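Local structure of D-threo-3-hydroxyaspartate dehydratase (3WQC) at residues 254-259 with 304-309; 294-299 with 359-364. The protein catalyses the pyridoxal-phosphate- and divalent-metal-dependent deamination of D-threo-3-hydroxyaspartate to oxaloacetate and ammonia, and also acts on D-serine and on two stereoisomers of its substrate. All blocks are in the same frame, centred on the assembly; numbering follows the deposited sequence.

Contact 1 (254-259 with 304-309)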
loop_
_atom_site.group_PDB
_atom_site.type_symbol
_atom_site.label_atom_id
_atom_site.label_comp_id
_atom_site.label_asym_id
_atom_site.label_seq_id
_atom_site.Cartn_x
_atom_site.Cartn_y
_atom_site.Cartn_z
ATOM N N VAL B 254 8.150 -9.942 -9.936
ATOM C CA VAL B 254 9.270 -10.438 -9.081
ATOM C C VAL B 254 9.391 -11.972 -9.295
ATOM O O VAL B 254 10.517 -12.453 -9.484
ATOM C CB VAL B 254 9.003 -10.095 -7.605
ATOM C CG1 VAL B 254 9.841 -10.964 -6.667
ATOM C CG2 VAL B 254 9.353 -8.623 -7.429
ATOM N N MET B 255 8.302 -12.722 -9.341
ATOM C CA MET B 255 8.348 -14.185 -9.585
ATOM C C MET B 255 8.848 -14.481 -10.982
ATOM O O MET B 255 9.622 -15.450 -11.187
ATOM C CB MET B 255 6.993 -14.884 -9.393
ATOM C CG MET B 255 6.538 -14.914 -7.924
ATOM S SD MET B 255 7.508 -16.014 -6.868
ATOM C CE MET B 255 8.188 -14.983 -5.566
ATOM N N ARG B 256 8.417 -13.698 -11.966
ATOM C CA ARG B 256 8.899 -13.854 -13.358
ATOM C C ARG B 256 10.434 -13.699 -13.360
ATOM O O ARG B 256 11.170 -14.532 -13.977
ATOM C CB ARG B 256 8.261 -12.774 -14.245
ATOM C CG ARG B 256 8.695 -12.906 -15.701
ATOM C CD ARG B 256 9.941 -12.034 -15.949
ATOM N NE ARG B 256 10.226 -11.880 -17.376
ATOM C CZ ARG B 256 11.283 -11.208 -17.861
ATOM N NH1 ARG B 256 12.175 -10.604 -17.044
ATOM N NH2 ARG B 256 11.436 -11.121 -19.190
ATOM N N ASN B 257 10.987 -12.686 -12.664
ATOM C CA ASN B 257 12.402 -12.473 -12.634
ATOM C C ASN B 257 13.174 -13.566 -11.854
ATOM O O ASN B 257 14.341 -13.883 -12.204
ATOM C CB ASN B 257 12.752 -11.140 -12.068
ATOM C CG ASN B 257 12.539 -10.015 -13.065
ATOM O OD1 ASN B 257 12.570 -10.264 -14.293
ATOM N ND2 ASN B 257 12.464 -8.767 -12.569
ATOM N N ILE B 258 12.536 -14.142 -10.825
ATOM C CA ILE B 258 13.160 -15.246 -10.087
ATOM C C ILE B 258 13.257 -16.446 -11.036
ATOM O O ILE B 258 14.213 -17.261 -10.901
ATOM C CB ILE B 258 12.322 -15.600 -8.802
ATOM C CG1 ILE B 258 12.602 -14.494 -7.791
ATOM C CG2 ILE B 258 12.789 -16.971 -8.183
ATOM C CD1 ILE B 258 11.512 -14.484 -6.688
ATOM N N GLY B 259 12.301 -16.570 -11.962
ATOM C CA GLY B 259 12.350 -17.575 -13.034
ATOM C C GLY B 259 11.367 -18.688 -12.870
ATOM O O GLY B 259 11.506 -19.708 -13.548
ATOM N N GLN B 304 15.736 -7.578 -14.490
ATOM C CA GLN B 304 14.996 -6.662 -15.337
ATOM C C GLN B 304 14.083 -5.775 -14.456
ATOM O O GLN B 304 13.162 -6.260 -13.772
ATOM C CB GLN B 304 14.160 -7.438 -16.350
ATOM C CG GLN B 304 13.446 -6.402 -17.252
ATOM C CD GLN B 304 12.910 -7.057 -18.526
ATOM O OE1 GLN B 304 13.013 -8.271 -18.712
ATOM N NE2 GLN B 304 12.342 -6.274 -19.383
ATOM N N ASP B 305 14.359 -4.481 -14.490
ATOM C CA ASP B 305 13.580 -3.522 -13.663
ATOM C C ASP B 305 12.329 -3.130 -14.426
ATOM O O ASP B 305 12.443 -2.607 -15.577
ATOM C CB ASP B 305 14.491 -2.315 -13.401
ATOM C CG ASP B 305 13.848 -1.255 -12.533
ATOM O OD1 ASP B 305 12.696 -1.412 -12.118
ATOM O OD2 ASP B 305 14.556 -0.304 -12.209
ATOM N N PHE B 306 11.155 -3.383 -13.861
ATOM C CA PHE B 306 9.882 -3.047 -14.535
ATOM C C PHE B 306 9.267 -1.736 -13.962
ATOM O O PHE B 306 8.071 -1.515 -14.207
ATOM C CB PHE B 306 8.917 -4.217 -14.403
ATOM C CG PHE B 306 9.307 -5.398 -15.257
ATOM C CD1 PHE B 306 8.932 -5.434 -16.628
ATOM C CD2 PHE B 306 9.975 -6.490 -14.708
ATOM C CE1 PHE B 306 9.216 -6.586 -17.398
ATOM C CE2 PHE B 306 10.283 -7.612 -15.477
ATOM C CZ PHE B 306 9.919 -7.660 -16.825
ATOM N N GLY B 307 10.005 -0.930 -13.216
ATOM C CA GLY B 307 9.457 0.335 -12.644
ATOM C C GLY B 307 8.274 -0.036 -11.782
ATOM O O GLY B 307 8.364 -1.022 -11.026
ATOM N N TYR B 308 7.160 0.711 -11.900
ATOM C CA TYR B 308 5.963 0.416 -11.170
ATOM C C TYR B 308 5.013 -0.524 -11.914
ATOM O O TYR B 308 3.867 -0.737 -11.481
ATOM C CB TYR B 308 5.235 1.726 -10.776
ATOM C CG TYR B 308 5.939 2.423 -9.668
ATOM C CD1 TYR B 308 6.972 3.399 -9.873
ATOM C CD2 TYR B 308 5.561 2.144 -8.316
ATOM C CE1 TYR B 308 7.634 4.000 -8.789
ATOM C CE2 TYR B 308 6.249 2.742 -7.269
ATOM C CZ TYR B 308 7.214 3.664 -7.488
ATOM O OH TYR B 308 7.828 4.278 -6.436
ATOM N N GLY B 309 5.490 -1.156 -13.020
ATOM C CA GLY B 309 4.715 -2.237 -13.609
ATOM C C GLY B 309 4.920 -2.314 -15.110
ATOM O O GLY B 309 5.230 -1.290 -15.739
#
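The guanidinium of Arg256 carries the rim of the Phe306 ring on one face, where CZ of Phe306 stands 3.7 Å from Arg256 NH1, and takes OD1 of Asn257 at its edge, in plane. The two flat groups stand almost upright on each other, planes 83° apart, so it is the edge of the phenyl that meets the cation. That same edge also faces the Asn257 amide, whose OD1 lies 3.7 Å from Phe306 CE2, while one face of the ring is covered off-centre by CG of Gln304. A bend at chi2 (-92°) turns Arg256 from the helix toward its neighbour Asn257. NH1 of Arg256 donates to Asn257 OD1 at 2.8 Å nearly along the C=O axis (170°), which helps to fix the amide's orientation. Arg256 NH1 also reaches Gln304 OE1 at 3.0 Å, from above the carbonyl plane, and a weak bond from Arg256 NH2 joins the same oxygen. On its other side the Asn257 amide donates through ND2 to the backbone O of Gln304 at 2.9 Å, on a lone pair; ND2 also bonds to Gln302 OE1. An alanine in place of Asn257 would remove both ends of this bridge, and would probably leave Gln304 O without its donor and the Arg256 guanidinium less firmly oriented. Around Phe306 the chain is shaped by an Asx turn, Gly307 N to Asp305 OD1, and by a type II' turn from Phe306 to Gly309. The helix ends in a Schellman motif with Gly259 as C-prime. The contact thus ties the C-terminal part of helix 253-258 to the loop that leads into strand 310-312. Met255 and Ile258 pack on helix 228-233, and Tyr308 rests on strand 322-327.

Contact 2 (294-299 with 359-364); sequences SRDRGT and PNHACA. With MG (magnesium ion), chain K.
His361 ND1 donates to Asp296 OD2 at 2.7 Å in a nearly straight bond (163°), with the oxygen in the plane of the imidazole but the nitrogen well above that of the carboxylate (57° out of it). CG of His361 is anti to its backbone N (chi1 -176°), which carries the ring past Asp296 and brings NE2 to the magnesium ion at 2.1 Å. Four waters bind the metal as well, and Cys363 SG lies 2.6 Å from it. The carboxylate probably polarises the imidazole and makes NE2 a better ligand; Asp296 OD2 itself has a second partner, a salt bridge to Arg295 of the second subunit. The other oxygen serves the backbone: Gly298 N donates to Asp296 OD1 in an Asx turn. Two residues before the aspartate, Ser294 OG accepts from Asp296 N at 3.0 Å, an ST turn that helps to set the aspartate's position. Asn360 holds the last residue of 294-299, for its OD1 receives both Thr299 N at 3.0 Å, in the carbonyl plane, and Thr299 OG1 at 2.8 Å, from above that plane. At the other end there is plain packing: the methyl of Ala364 (CB) lies 3.4 Å from Ser294 OG and also touches CB of Asp296. Trp290 of the second subunit meets the His361 ring obliquely and packs on Ala364. His361 is the N-cap of helix 362-366, so the metal ligand lies just where the chain turns into the helix, with Cys363 in its first turn. A histidine and a cysteine two residues apart holding a divalent ion beside pyridoxal phosphate recall the zinc site of eukaryotic D-serine dehydratases, relatives of this DSD1-family enzyme.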
loop_
_atom_site.group_PDB
_atom_site.type_symbol
_atom_site.label_atom_id
_atom_site.label_comp_id
_atom_site.label_asym_id
_atom_site.label_seq_id
_atom_site.Cartn_x
_atom_site.Cartn_y
_atom_site.Cartn_z
ATOM N N SER B 294 0.756 0.076 -5.395
ATOM C CA SER B 294 1.596 0.022 -4.222
ATOM C C SER B 294 2.993 0.605 -4.528
ATOM O O SER B 294 3.401 0.703 -5.725
ATOM C CB SER B 294 1.775 -1.347 -3.521
ATOM O OG SER B 294 2.855 -2.084 -4.122
ATOM N N ARG B 295 3.699 0.945 -3.444
ATOM C CA ARG B 295 5.072 1.418 -3.617
ATOM C C ARG B 295 6.089 0.249 -3.849
ATOM O O ARG B 295 7.300 0.545 -3.910
ATOM C CB ARG B 295 5.552 2.241 -2.372
ATOM C CG ARG B 295 5.057 3.689 -2.459
ATOM C CD ARG B 295 5.814 4.463 -3.531
ATOM N NE ARG B 295 5.921 5.843 -3.116
ATOM C CZ ARG B 295 6.294 6.830 -3.908
ATOM N NH1 ARG B 295 6.542 6.585 -5.223
ATOM N NH2 ARG B 295 6.434 8.074 -3.371
ATOM N N ASP B 296 5.654 -1.014 -3.935
ATOM C CA ASP B 296 6.616 -2.098 -4.075
ATOM C C ASP B 296 7.453 -1.933 -5.359
ATOM O O ASP B 296 6.919 -1.774 -6.467
ATOM C CB ASP B 296 5.893 -3.436 -4.058
ATOM C CG ASP B 296 6.841 -4.593 -3.766
ATOM O OD1 ASP B 296 7.655 -4.918 -4.651
ATOM O OD2 ASP B 296 6.723 -5.126 -2.622
ATOM N N ARG B 297 8.787 -1.999 -5.211
ATOM C CA ARG B 297 9.685 -1.896 -6.377
ATOM C C ARG B 297 10.620 -3.112 -6.330
ATOM O O ARG B 297 11.844 -2.949 -6.559
ATOM C CB ARG B 297 10.419 -0.549 -6.375
ATOM C CG ARG B 297 9.454 0.605 -6.770
ATOM C CD ARG B 297 9.181 0.565 -8.250
ATOM N NE ARG B 297 10.403 1.037 -8.999
ATOM C CZ ARG B 297 11.252 0.214 -9.668
ATOM N NH1 ARG B 297 12.395 0.783 -10.108
ATOM N NH2 ARG B 297 10.982 -1.126 -9.835
ATOM N N GLY B 298 10.081 -4.305 -6.013
ATOM C CA GLY B 298 10.964 -5.475 -5.901
ATOM C C GLY B 298 11.748 -5.804 -7.144
ATOM O O GLY B 298 12.833 -6.410 -7.028
ATOM N N THR B 299 11.269 -5.410 -8.355
ATOM C CA THR B 299 12.037 -5.726 -9.547
ATOM C C THR B 299 13.253 -4.824 -9.716
ATOM O O THR B 299 14.124 -5.166 -10.581
ATOM C CB THR B 299 11.176 -5.672 -10.811
ATOM O OG1 THR B 299 10.730 -4.306 -11.064
ATOM C CG2 THR B 299 9.981 -6.669 -10.723
ATOM N N PRO B 359 1.875 -6.190 -11.926
ATOM C CA PRO B 359 2.493 -5.649 -10.726
ATOM C C PRO B 359 3.896 -6.224 -10.432
ATOM O O PRO B 359 4.181 -7.398 -10.810
ATOM C CB PRO B 359 1.562 -6.164 -9.618
ATOM C CG PRO B 359 1.029 -7.470 -10.167
ATOM C CD PRO B 359 0.838 -7.197 -11.661
ATOM N N ASN B 360 4.724 -5.460 -9.708
ATOM C CA ASN B 360 5.953 -6.021 -9.131
ATOM C C ASN B 360 5.583 -7.163 -8.145
ATOM O O ASN B 360 6.209 -8.250 -8.274
ATOM C CB ASN B 360 6.727 -4.984 -8.293
ATOM C CG ASN B 360 7.519 -3.988 -9.186
ATOM O OD1 ASN B 360 8.755 -4.028 -9.151
ATOM N ND2 ASN B 360 6.879 -3.139 -9.992
ATOM N N HIS B 361 4.633 -6.961 -7.232
ATOM C CA HIS B 361 4.446 -7.838 -6.126
ATOM C C HIS B 361 2.978 -7.996 -5.926
ATOM O O HIS B 361 2.274 -7.027 -5.525
ATOM C CB HIS B 361 5.127 -7.227 -4.896
ATOM C CG HIS B 361 5.090 -8.078 -3.679
ATOM N ND1 HIS B 361 5.647 -7.635 -2.486
ATOM C CD2 HIS B 361 4.664 -9.366 -3.479
ATOM C CE1 HIS B 361 5.547 -8.620 -1.520
ATOM N NE2 HIS B 361 4.958 -9.703 -2.106
ATOM N N ALA B 362 2.420 -9.169 -6.273
ATOM C CA ALA B 362 0.938 -9.323 -6.250
ATOM C C ALA B 362 0.365 -9.063 -4.848
ATOM O O ALA B 362 -0.687 -8.405 -4.713
ATOM C CB ALA B 362 0.519 -10.733 -6.734
ATOM N N CYS B 363 1.070 -9.470 -3.787
ATOM C CA CYS B 363 0.506 -9.346 -2.417
ATOM C C CYS B 363 0.376 -7.854 -2.089
ATOM O O CYS B 363 -0.524 -7.446 -1.374
ATOM C CB CYS B 363 1.527 -9.967 -1.409
ATOM S SG CYS B 363 2.102 -11.629 -1.990
ATOM N N ALA B 364 1.382 -7.066 -2.520
ATOM C CA ALA B 364 1.397 -5.613 -2.174
ATOM C C ALA B 364 0.358 -4.865 -2.997
ATOM O O ALA B 364 -0.441 -4.051 -2.498
ATOM C CB ALA B 364 2.782 -5.060 -2.431
HETATM MG MG MG K . 4.587 -11.615 -1.199
HETATM O O HOH W 1 4.609 -13.494 -0.250
HETATM O O HOH W 2 6.722 -11.526 -0.586
HETATM O O HOH W 3 4.323 -10.698 0.688
HETATM O O HOH W 4 5.290 -12.585 -2.867
#

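In the fold
The centres of the two contacts are 9 Å apart, and their segments alternate along the chain; 304-309 and 294-299 belong to one loop, the former set against helix 253-258 in contact 1, the latter against the metal-binding 359-364 in contact 2. They join directly: Asp305 OD1 forms a salt bridge with Arg297 NH2 at 2.9 Å, and Gly307 O lies 2.8 Å from Asn360 ND2, a probable hydrogen bond. Thr299 OG1 further accepts from Phe306 N. Contact 2 is the one beside the active site: the His361 side chain is about 6 Å from the bound pyridoxal phosphate, whereas that of Arg256 in contact 1 is about 13 Å away.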